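PDB 3HOL: TbpB from Actinobacillus pleuropneumoniae, which probably binds host transferrin at the bacterial surface, serving as the lipoprotein component of a receptor for iron acquisition. Local coordinates for residues D73-D78 / T123-F128; G101-K106 / D127-A132; L28-K33 / A247-A252; K151-R156 / Y224-A229. One frame throughout, in Å; residues are numbered along the deposited sequence.

Contact 1: residues D73-D78 / T123-F128; sequences DIKTKD and TGSWDF
Lys75 spans the gap to Asp127 with an ammonium group, and it is the residue through which 73-78 meets the strand 123-128. The strand that carries Asp73 and Ile74 ends just before it, so the lysine leaves from the start of the loop. Its CG lies opposite the backbone N (chi1 -166°), and every later torsion is close to trans, giving a straight arm that carries the amine across the gap between backbones whose nearest CA atoms, those of Lys75 and Asp127, are 9.8 Å apart. Arm and carboxylate arrive from opposite directions. NZ donates to Asp127 OD2 at 2.7 Å on the syn lone pair, the side of the other oxygen, making a salt bridge, while CD of Lys75 passes 3.5 Å from the same OD2. Ser125 OG lies 3.1 Å from Lys75 NZ, flanking the charge. A water accepts from Lys75 NZ at 3.1 Å and can donate to Trp126 O, 2.7 Å from it, tying the amine indirectly to the backbone. The other carboxylate oxygen, OD1, is hydrogen-bonded to Ser161 OG, so both oxygens of this buried aspartate have partners, and the nearby positive charge probably favours its ionised form. The indole of Trp126 leaves the opposite way, with NE1 bonded to Ser189 O. Tyr88 of strand 84-91 touches both Lys75 and Asp127 and pairs through its backbone with Lys75. The bridge thus ties the edge of the five-stranded sheet, at strand 72-74, to strand 119-133 of the barrel.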
loop_
_atom_site.group_PDB
_atom_site.type_symbol
_atom_site.label_atom_id
_atom_site.label_comp_id
_atom_site.label_asym_id
_atom_site.label_seq_id
_atom_site.Cartn_x
_atom_site.Cartn_y
_atom_site.Cartn_z
ATOM N N ASP A 73 14.344 -25.858 7.965
ATOM C CA ASP A 73 12.906 -26.100 7.956
ATOM C C ASP A 73 12.178 -24.808 7.610
ATOM O O ASP A 73 11.963 -23.958 8.461
ATOM C CB ASP A 73 12.447 -26.673 9.291
ATOM C CG ASP A 73 10.958 -27.029 9.291
ATOM O OD1 ASP A 73 10.250 -26.740 8.293
ATOM O OD2 ASP A 73 10.501 -27.587 10.293
ATOM N N ILE A 74 11.859 -24.669 6.325
ATOM C CA ILE A 74 11.151 -23.501 5.799
ATOM C C ILE A 74 9.695 -23.909 5.645
ATOM O O ILE A 74 9.388 -24.923 4.994
ATOM C CB ILE A 74 11.723 -23.119 4.424
ATOM C CG1 ILE A 74 13.170 -22.622 4.607
ATOM C CG2 ILE A 74 10.828 -22.036 3.668
ATOM C CD1 ILE A 74 13.920 -22.600 3.313
ATOM N N LYS A 75 8.799 -23.173 6.278
ATOM C CA LYS A 75 7.404 -23.610 6.260
ATOM C C LYS A 75 6.955 -23.591 4.820
ATOM O O LYS A 75 7.240 -22.657 4.091
ATOM C CB LYS A 75 6.513 -22.683 7.051
ATOM C CG LYS A 75 5.107 -23.317 7.324
ATOM C CD LYS A 75 4.131 -22.233 7.837
ATOM C CE LYS A 75 2.778 -22.837 8.195
ATOM N NZ LYS A 75 1.848 -21.725 8.585
ATOM N N THR A 76 6.261 -24.645 4.432
ATOM C CA THR A 76 5.819 -24.859 3.057
ATOM C C THR A 76 4.924 -23.708 2.527
ATOM O O THR A 76 4.279 -22.993 3.316
ATOM C CB THR A 76 5.101 -26.239 2.958
ATOM O OG1 THR A 76 4.929 -26.599 1.584
ATOM C CG2 THR A 76 3.736 -26.168 3.603
ATOM N N LYS A 77 4.925 -23.522 1.212
ATOM C CA LYS A 77 4.125 -22.513 0.553
ATOM C C LYS A 77 2.725 -23.068 0.269
ATOM O O LYS A 77 2.592 -24.137 -0.338
ATOM C CB LYS A 77 4.790 -22.140 -0.769
ATOM C CG LYS A 77 4.192 -20.914 -1.451
ATOM C CD LYS A 77 5.088 -20.488 -2.633
ATOM C CE LYS A 77 4.557 -19.235 -3.347
ATOM N NZ LYS A 77 3.456 -19.544 -4.297
ATOM N N ASP A 78 1.691 -22.372 0.742
ATOM C CA ASP A 78 0.321 -22.776 0.493
ATOM C C ASP A 78 -0.059 -22.395 -0.954
ATOM O O ASP A 78 -0.146 -21.219 -1.281
ATOM C CB ASP A 78 -0.600 -22.124 1.535
ATOM C CG ASP A 78 -2.086 -22.479 1.351
ATOM O OD1 ASP A 78 -2.506 -22.968 0.265
ATOM O OD2 ASP A 78 -2.857 -22.252 2.325
ATOM N N THR A 123 -9.766 -17.284 5.985
ATOM C CA THR A 123 -9.282 -18.429 6.698
ATOM C C THR A 123 -7.855 -18.723 6.310
ATOM O O THR A 123 -7.506 -18.669 5.114
ATOM C CB THR A 123 -10.151 -19.666 6.365
ATOM O OG1 THR A 123 -11.498 -19.395 6.792
ATOM C CG2 THR A 123 -9.683 -20.850 7.189
ATOM N N GLY A 124 -7.041 -19.097 7.301
ATOM C CA GLY A 124 -5.628 -19.398 7.050
ATOM C C GLY A 124 -4.916 -19.894 8.298
ATOM O O GLY A 124 -5.481 -20.675 9.067
ATOM N N SER A 125 -3.646 -19.489 8.477
ATOM C CA SER A 125 -2.845 -19.993 9.592
ATOM C C SER A 125 -2.233 -18.839 10.341
ATOM O O SER A 125 -2.406 -17.692 9.966
ATOM C CB SER A 125 -1.689 -20.874 9.096
ATOM O OG SER A 125 -0.778 -20.098 8.300
ATOM N N TRP A 126 -1.545 -19.154 11.431
ATOM C CA TRP A 126 -0.723 -18.151 12.085
ATOM C C TRP A 126 0.527 -18.896 12.574
ATOM O O TRP A 126 0.542 -20.133 12.574
ATOM C CB TRP A 126 -1.483 -17.423 13.197
ATOM C CG TRP A 126 -1.930 -18.276 14.428
ATOM C CD1 TRP A 126 -2.960 -19.204 14.478
ATOM C CD2 TRP A 126 -1.401 -18.203 15.754
ATOM N NE1 TRP A 126 -3.063 -19.733 15.757
ATOM C CE2 TRP A 126 -2.118 -19.136 16.551
ATOM C CE3 TRP A 126 -0.362 -17.464 16.343
ATOM C CZ2 TRP A 126 -1.836 -19.343 17.898
ATOM C CZ3 TRP A 126 -0.081 -17.665 17.704
ATOM C CH2 TRP A 126 -0.825 -18.608 18.465
ATOM N N ASP A 127 1.573 -18.135 12.894
ATOM C CA ASP A 127 2.856 -18.642 13.338
ATOM C C ASP A 127 3.394 -17.615 14.331
ATOM O O ASP A 127 2.865 -16.496 14.404
ATOM C CB ASP A 127 3.802 -18.756 12.126
ATOM C CG ASP A 127 3.499 -20.000 11.288
ATOM O OD1 ASP A 127 3.787 -21.093 11.790
ATOM O OD2 ASP A 127 2.987 -19.850 10.143
ATOM N N PHE A 128 4.449 -17.969 15.065
ATOM C CA PHE A 128 4.951 -17.107 16.126
ATOM C C PHE A 128 6.347 -17.499 16.496
ATOM O O PHE A 128 6.793 -18.639 16.213
ATOM C CB PHE A 128 4.087 -17.192 17.425
ATOM C CG PHE A 128 4.018 -18.593 18.046
ATOM C CD1 PHE A 128 4.980 -19.023 18.966
ATOM C CD2 PHE A 128 2.969 -19.460 17.740
ATOM C CE1 PHE A 128 4.913 -20.322 19.524
ATOM C CE2 PHE A 128 2.905 -20.744 18.287
ATOM C CZ PHE A 128 3.886 -21.163 19.187
HETATM O O HOH W 1 0.897 -22.518 11.427
#

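Contact 2: residues G101-K106 / D127-A132; sequences GYVYYK and DFTSNA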
loop_
_atom_site.group_PDB
_atom_site.type_symbol
_atom_site.label_atom_id
_atom_site.label_comp_id
_atom_site.label_asym_id
_atom_site.label_seq_id
_atom_site.Cartn_x
_atom_site.Cartn_y
_atom_site.Cartn_z
ATOM N N GLY A 101 16.632 -18.943 13.526
ATOM C CA GLY A 101 15.869 -18.599 12.326
ATOM C C GLY A 101 14.995 -17.359 12.480
ATOM O O GLY A 101 15.294 -16.443 13.289
ATOM N N TYR A 102 13.910 -17.333 11.699
ATOM C CA TYR A 102 13.108 -16.136 11.509
ATOM C C TYR A 102 11.635 -16.470 11.340
ATOM O O TYR A 102 11.287 -17.572 10.887
ATOM C CB TYR A 102 13.572 -15.358 10.259
ATOM C CG TYR A 102 15.035 -14.982 10.291
ATOM C CD1 TYR A 102 15.424 -13.746 10.789
ATOM C CD2 TYR A 102 16.031 -15.878 9.843
ATOM C CE1 TYR A 102 16.756 -13.392 10.844
ATOM C CE2 TYR A 102 17.388 -15.525 9.914
ATOM C CZ TYR A 102 17.721 -14.279 10.405
ATOM O OH TYR A 102 19.043 -13.893 10.507
ATOM N N VAL A 103 10.795 -15.497 11.689
ATOM C CA VAL A 103 9.320 -15.576 11.503
ATOM C C VAL A 103 8.938 -14.317 10.705
ATOM O O VAL A 103 9.457 -13.202 10.987
ATOM C CB VAL A 103 8.592 -15.661 12.868
ATOM C CG1 VAL A 103 7.032 -15.710 12.702
ATOM C CG2 VAL A 103 9.090 -16.932 13.675
ATOM N N TYR A 104 8.052 -14.472 9.717
ATOM C CA TYR A 104 7.741 -13.357 8.799
ATOM C C TYR A 104 6.318 -13.414 8.220
ATOM O O TYR A 104 5.632 -14.462 8.254
ATOM C CB TYR A 104 8.744 -13.379 7.641
ATOM C CG TYR A 104 8.474 -14.527 6.693
ATOM C CD1 TYR A 104 7.704 -14.330 5.530
ATOM C CD2 TYR A 104 8.914 -15.813 6.985
ATOM C CE1 TYR A 104 7.396 -15.388 4.691
ATOM C CE2 TYR A 104 8.635 -16.865 6.140
ATOM C CZ TYR A 104 7.850 -16.642 5.007
ATOM O OH TYR A 104 7.550 -17.674 4.154
ATOM N N TYR A 105 5.854 -12.283 7.711
ATOM C CA TYR A 105 4.793 -12.312 6.678
ATOM C C TYR A 105 5.189 -11.381 5.574
ATOM O O TYR A 105 5.932 -10.409 5.810
ATOM C CB TYR A 105 3.433 -11.883 7.231
ATOM C CG TYR A 105 3.197 -10.362 7.331
ATOM C CD1 TYR A 105 2.576 -9.646 6.284
ATOM C CD2 TYR A 105 3.527 -9.666 8.500
ATOM C CE1 TYR A 105 2.356 -8.243 6.371
ATOM C CE2 TYR A 105 3.275 -8.266 8.625
ATOM C CZ TYR A 105 2.669 -7.580 7.542
ATOM O OH TYR A 105 2.439 -6.242 7.623
ATOM N N LYS A 106 4.631 -11.619 4.380
ATOM C CA LYS A 106 4.736 -10.648 3.311
ATOM C C LYS A 106 3.573 -10.793 2.341
ATOM O O LYS A 106 2.825 -11.793 2.377
ATOM C CB LYS A 106 6.055 -10.837 2.555
ATOM C CG LYS A 106 6.166 -12.267 1.930
ATOM C CD LYS A 106 7.155 -12.331 0.765
ATOM C CE LYS A 106 8.572 -12.249 1.195
ATOM N NZ LYS A 106 9.488 -12.102 -0.009
ATOM N N ASP A 127 1.573 -18.135 12.894
ATOM C CA ASP A 127 2.856 -18.642 13.338
ATOM C C ASP A 127 3.394 -17.615 14.331
ATOM O O ASP A 127 2.865 -16.496 14.404
ATOM C CB ASP A 127 3.802 -18.756 12.126
ATOM C CG ASP A 127 3.499 -20.000 11.288
ATOM O OD1 ASP A 127 3.787 -21.093 11.790
ATOM O OD2 ASP A 127 2.987 -19.850 10.143
ATOM N N PHE A 128 4.449 -17.969 15.065
ATOM C CA PHE A 128 4.951 -17.107 16.126
ATOM C C PHE A 128 6.347 -17.499 16.496
ATOM O O PHE A 128 6.793 -18.639 16.213
ATOM C CB PHE A 128 4.087 -17.192 17.425
ATOM C CG PHE A 128 4.018 -18.593 18.046
ATOM C CD1 PHE A 128 4.980 -19.023 18.966
ATOM C CD2 PHE A 128 2.969 -19.460 17.740
ATOM C CE1 PHE A 128 4.913 -20.322 19.524
ATOM C CE2 PHE A 128 2.905 -20.744 18.287
ATOM C CZ PHE A 128 3.886 -21.163 19.187
ATOM N N THR A 129 7.019 -16.562 17.169
ATOM C CA THR A 129 8.195 -16.926 17.977
ATOM C C THR A 129 8.035 -16.302 19.358
ATOM O O THR A 129 7.556 -15.163 19.464
ATOM C CB THR A 129 9.575 -16.543 17.334
ATOM O OG1 THR A 129 10.634 -16.837 18.269
ATOM C CG2 THR A 129 9.669 -15.014 16.924
ATOM N N SER A 130 8.347 -17.050 20.416
ATOM C CA SER A 130 8.391 -16.383 21.733
ATOM C C SER A 130 9.718 -15.640 21.906
ATOM O O SER A 130 10.583 -15.650 21.027
ATOM C CB SER A 130 8.158 -17.380 22.871
ATOM O OG SER A 130 9.366 -18.100 23.095
ATOM N N ASN A 131 9.864 -14.924 23.021
ATOM C CA ASN A 131 11.183 -14.433 23.383
ATOM C C ASN A 131 11.957 -15.576 24.060
ATOM O O ASN A 131 11.420 -16.702 24.157
ATOM C CB ASN A 131 11.062 -13.200 24.298
ATOM C CG ASN A 131 10.456 -13.512 25.635
ATOM O OD1 ASN A 131 9.792 -14.528 25.835
ATOM N ND2 ASN A 131 10.662 -12.593 26.585
ATOM N N ALA A 132 13.181 -15.284 24.525
ATOM C CA ALA A 132 14.040 -16.254 25.226
ATOM C C ALA A 132 14.181 -15.832 26.690
ATOM O O ALA A 132 14.622 -14.710 26.976
ATOM C CB ALA A 132 15.426 -16.376 24.563
#
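Val103 sets its two methyl groups against the backbone of residues 127-128 and the side chain of Thr129, and the contact is van der Waals packing. CG2 does most of the work: it lies 3.7 Å from CB of Thr129, 3.8 Å from the threonine methyl CG2 and 3.8 Å from the carbonyl O of Phe128. The other branch, CG1, lies opposite the backbone N (chi1 179°) and rests near the peptide joining Asp127 to Phe128, 4.2 Å from Phe128 N. One methyl thus lies by the Asp127-Phe128 peptide and the other reaches on to Thr129, whose side chain the valine meets at a slant. Further out, the threonine is fixed by its hydroxyl, whose OG1 donates to Ser130 O at 3.0 Å, in the carbonyl plane on a lone pair. With the hydroxyl engaged along its own chain, CB and the methyl face the valine. Ser130 OG repeats the device on the O of Asn131, at 2.7 Å, where the strand gives way to a loop. Phe128 sends its ring to the far side, edge-to-face with Phe227. Val260 and Phe258 of strand 257-265 extend the apolar layer, touching Val103 and Thr129 respectively. The strand axes approach to 7.2 Å with their directions 140° apart, a spacing wider than that of paired strands in one sheet. This is face-to-face packing of two layers: the small antiparallel sheet of the N-lobe laid across the outer wall of its beta barrel.

Contact 3: residues L28-K33 / A247-A252; sequences LGYVVK and AGKFVA
Tyr30 and Lys249 meet with the ammonium group held over one face of the phenol ring. The lysine amine stands 3.5 Å above the ring plane, displaced toward the rim on the CD2 and CE2 side. Measured to the ring centroid, NZ of Lys249 is at 3.8 Å and only 24° from the normal, a cation-pi contact. The carbon beside it joins in: CE lies 4.1 Å from the same centroid in CH-pi geometry, and CD comes to 3.7 Å from CB of Tyr30, so the aliphatic tail follows the tyrosine from its CB outward before the charge reaches the ring. The two side chains nevertheless cross at a slant. Both leave their strands facing each other. The lysine starts with CG wedged between the backbone N and the carbonyl carbon (chi1 80°), extends through its middle, then bends at the last torsion (chi4 -56°), which brings the amine over the ring face. Neither end relies on this partner alone. Tyr30 OH is hydrogen-bonded to Glu25 O, which fixes the far end of the ring, and Lys249 NZ has a weak bond to Leu23 O. Tyr105 packs on Tyr30 from the neighbouring strand, and Phe258 on the lysine from the barrel, so aromatic groups border the pair. The contact joins strand 29-33 of the small sheet to strand 245-251 of the barrel. Chemically, the ring face and the weak bond to a backbone carbonyl probably both help to offset the cost of burying the lysine's charge where the two layers meet.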
loop_
_atom_site.group_PDB
_atom_site.type_symbol
_atom_site.label_atom_id
_atom_site.label_comp_id
_atom_site.label_asym_id
_atom_site.label_seq_id
_atom_site.Cartn_x
_atom_site.Cartn_y
_atom_site.Cartn_z
ATOM N N LEU A 28 5.171 -3.954 2.838
ATOM C CA LEU A 28 4.788 -5.186 2.150
ATOM C C LEU A 28 4.817 -6.334 3.143
ATOM O O LEU A 28 4.010 -7.268 3.053
ATOM C CB LEU A 28 5.653 -5.481 0.907
ATOM C CG LEU A 28 5.470 -4.495 -0.259
ATOM C CD1 LEU A 28 6.311 -4.945 -1.467
ATOM C CD2 LEU A 28 3.994 -4.381 -0.661
ATOM N N GLY A 29 5.776 -6.285 4.065
ATOM C CA GLY A 29 5.938 -7.376 5.028
ATOM C C GLY A 29 6.932 -7.032 6.123
ATOM O O GLY A 29 7.533 -5.944 6.106
ATOM N N TYR A 30 7.046 -7.940 7.100
ATOM C CA TYR A 30 8.008 -7.795 8.188
ATOM C C TYR A 30 8.612 -9.139 8.551
ATOM O O TYR A 30 7.929 -10.176 8.449
ATOM C CB TYR A 30 7.307 -7.256 9.434
ATOM C CG TYR A 30 6.975 -5.771 9.337
ATOM C CD1 TYR A 30 7.957 -4.806 9.556
ATOM C CD2 TYR A 30 5.682 -5.339 8.990
ATOM C CE1 TYR A 30 7.679 -3.438 9.476
ATOM C CE2 TYR A 30 5.389 -3.947 8.918
ATOM C CZ TYR A 30 6.389 -3.024 9.137
ATOM O OH TYR A 30 6.110 -1.674 9.071
ATOM N N VAL A 31 9.822 -9.106 9.115
ATOM C CA VAL A 31 10.496 -10.348 9.534
ATOM C C VAL A 31 11.290 -10.109 10.821
ATOM O O VAL A 31 11.853 -9.038 11.004
ATOM C CB VAL A 31 11.422 -10.911 8.398
ATOM C CG1 VAL A 31 12.396 -9.859 7.912
ATOM C CG2 VAL A 31 12.177 -12.220 8.852
ATOM N N VAL A 32 11.293 -11.079 11.726
ATOM C CA VAL A 32 12.072 -10.960 12.936
ATOM C C VAL A 32 12.898 -12.214 13.181
ATOM O O VAL A 32 12.480 -13.336 12.827
ATOM C CB VAL A 32 11.191 -10.629 14.176
ATOM C CG1 VAL A 32 10.439 -11.856 14.736
ATOM C CG2 VAL A 32 12.045 -10.003 15.278
ATOM N N LYS A 33 14.078 -12.001 13.778
ATOM C CA LYS A 33 14.922 -13.090 14.290
ATOM C C LYS A 33 14.386 -13.692 15.592
ATOM O O LYS A 33 13.886 -12.973 16.494
ATOM C CB LYS A 33 16.333 -12.582 14.506
ATOM C CG LYS A 33 17.324 -13.685 14.760
ATOM C CD LYS A 33 18.800 -13.195 14.667
ATOM C CE LYS A 33 19.030 -11.887 15.403
ATOM N NZ LYS A 33 18.278 -11.792 16.682
ATOM N N ALA A 247 -2.759 -10.403 5.399
ATOM C CA ALA A 247 -1.623 -10.915 6.168
ATOM C C ALA A 247 -1.260 -9.840 7.172
ATOM O O ALA A 247 -1.589 -8.642 6.974
ATOM C CB ALA A 247 -0.432 -11.239 5.240
ATOM N N GLY A 248 -0.640 -10.240 8.264
ATOM C CA GLY A 248 -0.214 -9.227 9.255
ATOM C C GLY A 248 0.481 -9.814 10.444
ATOM O O GLY A 248 0.901 -10.990 10.431
ATOM N N LYS A 249 0.651 -8.985 11.476
ATOM C CA LYS A 249 1.465 -9.409 12.621
ATOM C C LYS A 249 1.016 -8.671 13.863
ATOM O O LYS A 249 0.310 -7.644 13.782
ATOM C CB LYS A 249 2.973 -9.120 12.371
ATOM C CG LYS A 249 3.356 -7.637 12.626
ATOM C CD LYS A 249 4.814 -7.347 12.193
ATOM C CE LYS A 249 5.332 -5.997 12.727
ATOM N NZ LYS A 249 4.412 -4.868 12.281
ATOM N N PHE A 250 1.422 -9.185 15.014
ATOM C CA PHE A 250 1.364 -8.369 16.197
ATOM C C PHE A 250 2.521 -8.695 17.126
ATOM O O PHE A 250 3.161 -9.777 17.022
ATOM C CB PHE A 250 0.018 -8.464 16.943
ATOM C CG PHE A 250 -0.260 -9.806 17.574
ATOM C CD1 PHE A 250 0.321 -10.149 18.772
ATOM C CD2 PHE A 250 -1.175 -10.689 16.985
ATOM C CE1 PHE A 250 0.040 -11.383 19.393
ATOM C CE2 PHE A 250 -1.493 -11.939 17.602
ATOM C CZ PHE A 250 -0.859 -12.287 18.808
ATOM N N VAL A 251 2.769 -7.771 18.047
ATOM C CA VAL A 251 3.800 -8.004 19.085
ATOM C C VAL A 251 3.174 -7.891 20.476
ATOM O O VAL A 251 2.461 -6.911 20.759
ATOM C CB VAL A 251 4.974 -7.018 18.945
ATOM C CG1 VAL A 251 6.209 -7.445 19.843
ATOM C CG2 VAL A 251 5.365 -6.834 17.486
ATOM N N ALA A 252 3.433 -8.873 21.350
ATOM C CA ALA A 252 2.935 -8.801 22.737
ATOM C C ALA A 252 3.412 -7.474 23.382
ATOM O O ALA A 252 4.545 -7.016 23.105
ATOM C CB ALA A 252 3.447 -10.020 23.541
#

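Contact 4: residues K151-R156 / Y224-A229; sequences KFIGKR and YNFFSA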
loop_
_atom_site.group_PDB
_atom_site.type_symbol
_atom_site.label_atom_id
_atom_site.label_comp_id
_atom_site.label_asym_id
_atom_site.label_seq_id
_atom_site.Cartn_x
_atom_site.Cartn_y
_atom_site.Cartn_z
ATOM N N LYS A 151 13.856 -29.353 23.735
ATOM C CA LYS A 151 13.754 -29.269 25.209
ATOM C C LYS A 151 14.053 -27.844 25.672
ATOM O O LYS A 151 14.583 -27.033 24.890
ATOM C CB LYS A 151 14.775 -30.226 25.876
ATOM C CG LYS A 151 14.569 -31.704 25.537
ATOM C CD LYS A 151 15.626 -32.663 26.205
ATOM C CE LYS A 151 17.065 -32.401 25.659
ATOM N NZ LYS A 151 18.036 -33.448 26.036
ATOM N N PHE A 152 13.749 -27.543 26.941
ATOM C CA PHE A 152 14.079 -26.236 27.541
ATOM C C PHE A 152 13.352 -25.135 26.719
ATOM O O PHE A 152 13.955 -24.221 26.149
ATOM C CB PHE A 152 15.621 -26.072 27.657
ATOM C CG PHE A 152 16.302 -27.282 28.313
ATOM C CD1 PHE A 152 15.993 -27.631 29.634
ATOM C CD2 PHE A 152 17.158 -28.101 27.594
ATOM C CE1 PHE A 152 16.592 -28.746 30.259
ATOM C CE2 PHE A 152 17.753 -29.239 28.211
ATOM C CZ PHE A 152 17.467 -29.551 29.532
ATOM N N ILE A 153 12.035 -25.270 26.704
ATOM C CA ILE A 153 11.149 -24.590 25.764
ATOM C C ILE A 153 11.108 -23.086 26.039
ATOM O O ILE A 153 10.699 -22.682 27.119
ATOM C CB ILE A 153 9.713 -25.138 25.855
ATOM C CG1 ILE A 153 9.680 -26.678 25.839
ATOM C CG2 ILE A 153 8.891 -24.601 24.666
ATOM C CD1 ILE A 153 10.332 -27.255 24.605
ATOM N N GLY A 154 11.524 -22.294 25.054
ATOM C CA GLY A 154 11.599 -20.850 25.175
ATOM C C GLY A 154 12.621 -20.339 26.176
ATOM O O GLY A 154 12.591 -19.148 26.538
ATOM N N LYS A 155 13.552 -21.207 26.602
ATOM C CA LYS A 155 14.535 -20.801 27.612
ATOM C C LYS A 155 15.725 -20.121 27.007
ATOM O O LYS A 155 15.721 -18.896 26.864
ATOM C CB LYS A 155 14.928 -21.971 28.562
ATOM C CG LYS A 155 13.750 -22.478 29.353
ATOM C CD LYS A 155 14.224 -23.375 30.497
ATOM C CE LYS A 155 13.429 -23.220 31.765
ATOM N NZ LYS A 155 14.098 -23.966 32.887
ATOM N N ARG A 156 16.739 -20.879 26.588
ATOM C CA ARG A 156 17.836 -20.258 25.890
ATOM C C ARG A 156 17.460 -19.761 24.483
ATOM O O ARG A 156 18.041 -18.793 23.975
ATOM C CB ARG A 156 19.021 -21.219 25.780
ATOM C CG ARG A 156 20.274 -20.504 25.314
ATOM C CD ARG A 156 21.481 -21.509 25.265
ATOM N NE ARG A 156 21.410 -22.474 24.154
ATOM C CZ ARG A 156 21.688 -22.212 22.876
ATOM N NH1 ARG A 156 21.577 -23.178 22.013
ATOM N NH2 ARG A 156 22.060 -20.995 22.434
ATOM N N TYR A 224 2.977 -23.997 31.661
ATOM C CA TYR A 224 3.330 -22.628 31.282
ATOM C C TYR A 224 2.613 -22.246 29.986
ATOM O O TYR A 224 2.595 -23.013 29.014
ATOM C CB TYR A 224 4.832 -22.477 31.111
ATOM C CG TYR A 224 5.313 -21.057 30.850
ATOM C CD1 TYR A 224 5.697 -20.226 31.893
ATOM C CD2 TYR A 224 5.402 -20.544 29.547
ATOM C CE1 TYR A 224 6.157 -18.911 31.649
ATOM C CE2 TYR A 224 5.842 -19.243 29.305
ATOM C CZ TYR A 224 6.225 -18.437 30.356
ATOM O OH TYR A 224 6.671 -17.155 30.116
ATOM N N ASN A 225 2.070 -21.039 29.976
ATOM C CA ASN A 225 1.276 -20.537 28.866
ATOM C C ASN A 225 2.068 -19.436 28.167
ATOM O O ASN A 225 2.307 -18.374 28.747
ATOM C CB ASN A 225 -0.094 -20.057 29.403
ATOM C CG ASN A 225 -0.842 -19.182 28.407
ATOM O OD1 ASN A 225 -0.630 -19.280 27.204
ATOM N ND2 ASN A 225 -1.704 -18.317 28.899
ATOM N N PHE A 226 2.540 -19.700 26.944
ATOM C CA PHE A 226 3.346 -18.716 26.192
ATOM C C PHE A 226 2.560 -17.481 25.660
ATOM O O PHE A 226 3.174 -16.532 25.148
ATOM C CB PHE A 226 4.057 -19.421 25.032
ATOM C CG PHE A 226 5.291 -20.141 25.477
ATOM C CD1 PHE A 226 6.503 -19.462 25.603
ATOM C CD2 PHE A 226 5.221 -21.484 25.873
ATOM C CE1 PHE A 226 7.659 -20.138 26.077
ATOM C CE2 PHE A 226 6.351 -22.150 26.331
ATOM C CZ PHE A 226 7.570 -21.491 26.429
ATOM N N PHE A 227 1.228 -17.533 25.755
ATOM C CA PHE A 227 0.325 -16.600 25.031
ATOM C C PHE A 227 -0.549 -15.819 26.015
ATOM O O PHE A 227 -1.772 -15.719 25.826
ATOM C CB PHE A 227 -0.585 -17.411 24.071
ATOM C CG PHE A 227 0.172 -18.493 23.304
ATOM C CD1 PHE A 227 1.005 -18.147 22.257
ATOM C CD2 PHE A 227 0.057 -19.849 23.665
ATOM C CE1 PHE A 227 1.735 -19.115 21.552
ATOM C CE2 PHE A 227 0.786 -20.828 22.977
ATOM C CZ PHE A 227 1.625 -20.456 21.917
ATOM N N SER A 228 0.081 -15.282 27.063
ATOM C CA SER A 228 -0.708 -14.701 28.166
ATOM C C SER A 228 -0.860 -13.198 27.996
ATOM O O SER A 228 -1.716 -12.588 28.641
ATOM C CB SER A 228 -0.089 -15.025 29.542
ATOM O OG SER A 228 1.186 -14.378 29.712
ATOM N N ALA A 229 -0.016 -12.608 27.160
ATOM C CA ALA A 229 0.069 -11.142 27.036
ATOM C C ALA A 229 -0.806 -10.634 25.909
ATOM O O ALA A 229 -0.856 -11.248 24.837
ATOM C CB ALA A 229 1.491 -10.737 26.778
#
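A type II beta turn from Phe152 to Lys155, in a long loop of the N-lobe barrel, receives the ring of Phe226 from a second loop. The ring enters with its tip. CZ of Phe226 lies 3.4 Å from the O of Ile153, the carbonyl meeting the ring at its edge and near its plane, where the aromatic hydrogens lie and a weakly favourable electrostatic contact is plausible. Beside it, CG2 of Ile153 packs 3.8 Å from CZ; this branch stands opposite the backbone N, while CG1 (chi1 -48°) leads off elsewhere, and the two side chains cross at about a right angle. Gly154 CA is 4.1 Å from CE1, and the turn's third position has positive phi, which suits glycine. The turn is closed by the bond from Lys155 N to Phe152 O. The Phe226 ring is also held from behind: Tyr224 brings CE2 over its centre, 3.7 Å above the plane, and Asn225 OD1 accepts from Phe227 N at 2.9 Å, closing an Asx turn round the phenylalanine. Arg140 serves both loops, bonding to Gly154 O through NH1 and to Tyr224 OH through NE. The result is a type II turn with glycine in its third position, whose Ile153 carbonyl meets the edge of the Phe226 ring, within the irregular loops that connect neighbouring strands of an antiparallel barrel.

The four contacts belong to one lobe, and contact 3 closes the longest loop of the four, with the other three nested inside it. Contacts 1, 2 and 3 lie between the same two layers, the five-stranded sheet and the barrel. The centres of contacts 1 and 2 are 11 Å apart, and those of 2 and 3 are 8 Å apart. Contacts 1 and 2 share Asp127 and Phe128 on strand 119-133; contacts 2 and 3 use neighbouring strands, 101-107 and 29-33. Contact 4 comes after contacts 1 and 2 along the chain and joins two barrel loops, its Phe227 packing on Phe128. Salt bridge, apolar packing and cation-pi contact thus join the sheet to the barrel at three neighbouring places.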